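Local coordinates for putative transcriptional regulator, LysR family (Vibrio parahaemolyticus, PDB 3OXN), which probably acts as a DNA-binding transcription factor of the LysR family, represented in this chain by its substrate-binding (effector) domain, at residues H57-L60 against S61-L64. Numbering follows the deposited sequence.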
loop_
_atom_site.group_PDB
_atom_site.type_symbol
_atom_site.label_atom_id
_atom_site.label_comp_id
_atom_site.label_asym_id
_atom_site.label_seq_id
_atom_site.Cartn_x
_atom_site.Cartn_y
_atom_site.Cartn_z
ATOM N N HIS A 57 -11.419 5.186 4.602
ATOM C CA HIS A 57 -11.606 6.075 5.773
ATOM C C HIS A 57 -13.030 6.571 6.042
ATOM O O HIS A 57 -13.409 6.755 7.207
ATOM C CB HIS A 57 -10.653 7.279 5.706
ATOM C CG HIS A 57 -9.444 7.153 6.586
ATOM N ND1 HIS A 57 -8.206 6.779 6.107
ATOM C CD2 HIS A 57 -9.282 7.367 7.918
ATOM C CE1 HIS A 57 -7.334 6.764 7.102
ATOM N NE2 HIS A 57 -7.961 7.118 8.211
ATOM N N ASP A 58 -13.810 6.798 4.980
ATOM C CA ASP A 58 -15.185 7.287 5.144
ATOM C C ASP A 58 -16.121 6.118 5.387
ATOM O O ASP A 58 -17.272 6.298 5.765
ATOM C CB ASP A 58 -15.635 8.100 3.931
ATOM C CG ASP A 58 -14.475 8.816 3.251
ATOM O OD1 ASP A 58 -14.367 10.060 3.376
ATOM O OD2 ASP A 58 -13.655 8.120 2.607
ATOM N N ARG A 59 -15.597 4.917 5.186
ATOM C CA ARG A 59 -16.360 3.695 5.391
ATOM C C ARG A 59 -15.814 2.914 6.572
ATOM O O ARG A 59 -16.048 1.717 6.685
ATOM C CB ARG A 59 -16.310 2.800 4.138
ATOM C CG ARG A 59 -16.577 3.523 2.836
ATOM C CD ARG A 59 -17.123 2.583 1.767
ATOM N NE ARG A 59 -18.234 1.779 2.273
ATOM C CZ ARG A 59 -18.212 0.452 2.391
ATOM N NH1 ARG A 59 -17.139 -0.246 2.020
ATOM N NH2 ARG A 59 -19.276 -0.182 2.865
ATOM N N LEU A 60 -15.071 3.595 7.439
ATOM C CA LEU A 60 -14.481 2.969 8.617
ATOM C C LEU A 60 -15.488 2.092 9.362
ATOM O O LEU A 60 -15.252 0.895 9.599
ATOM C CB LEU A 60 -13.936 4.041 9.561
ATOM C CG LEU A 60 -13.440 3.574 10.936
ATOM C CD1 LEU A 60 -12.227 2.680 10.790
ATOM C CD2 LEU A 60 -13.131 4.755 11.834
ATOM N N SER A 61 -16.604 2.705 9.745
ATOM C CA SER A 61 -17.613 2.019 10.532
ATOM C C SER A 61 -18.369 0.988 9.709
ATOM O O SER A 61 -18.798 -0.039 10.235
ATOM C CB SER A 61 -18.589 3.016 11.135
ATOM O OG SER A 61 -19.559 2.347 11.912
ATOM N N ASP A 62 -18.533 1.252 8.419
ATOM C CA ASP A 62 -19.179 0.281 7.564
ATOM C C ASP A 62 -18.288 -0.938 7.432
ATOM O O ASP A 62 -18.758 -2.077 7.320
ATOM C CB ASP A 62 -19.474 0.873 6.185
ATOM C CG ASP A 62 -20.768 1.644 6.161
ATOM O OD1 ASP A 62 -21.414 1.733 7.233
ATOM O OD2 ASP A 62 -21.132 2.165 5.081
ATOM N N GLN A 63 -16.989 -0.683 7.439
ATOM C CA GLN A 63 -16.018 -1.741 7.257
ATOM C C GLN A 63 -15.982 -2.691 8.469
ATOM O O GLN A 63 -15.995 -3.912 8.302
ATOM C CB GLN A 63 -14.643 -1.150 6.928
ATOM C CG GLN A 63 -13.961 -1.861 5.768
ATOM C CD GLN A 63 -12.818 -1.072 5.171
ATOM O OE1 GLN A 63 -12.708 0.143 5.378
ATOM N NE2 GLN A 63 -11.959 -1.760 4.407
ATOM N N LEU A 64 -15.975 -2.139 9.683
ATOM C CA LEU A 64 -16.022 -2.971 10.879
ATOM C C LEU A 64 -17.408 -3.579 11.079
ATOM O O LEU A 64 -17.542 -4.711 11.548
ATOM C CB LEU A 64 -15.619 -2.175 12.123
ATOM C CG LEU A 64 -14.211 -1.597 12.200
ATOM C CD1 LEU A 64 -14.201 -0.609 13.340
ATOM C CD2 LEU A 64 -13.151 -2.667 12.375
#
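The amide N of Gln-63 donates to O of Arg-59 at 2.7 Å, and N of Leu-64 donates to O of Leu-60 at 3.1 Å, making the first turn of helix 60-65. Arg-59 is the N-cap residue. The turn follows strand 49-54 in one of the two mixed-sheet lobes of the LysR effector domain, a periplasmic-binding-protein-like fold.

Arg-59 and Asp-62 carry the side-chain contact. The Arg-59 chain bends at chi3 (49°), which folds the guanidinium back over the turn. NH2 of Arg-59 lies 3.5 Å from CB of Asp-62, and the two side chains cross at about a right angle. Their salt bridge is long, 3.7 Å from NH2 of Arg-59 to OD2 of Asp-62. The guanidinium and carboxylate planes are 62° apart, so the two groups do not pair flat. The stronger charge partner of Arg-59 is Glu-67, which meets NH1; OE1 of Gln-56 also accepts from NH1.

Leu-60 and Leu-64 both pack on Ala-72 of strand 71-74, and Leu-64 also touches Leu-83. The side-chain amide of buried Gln-63 ties the helix to the end of strand 49-54 and the loop after it: NE2 donates to O of Pro-54, and OE1 accepts from N of Gln-56.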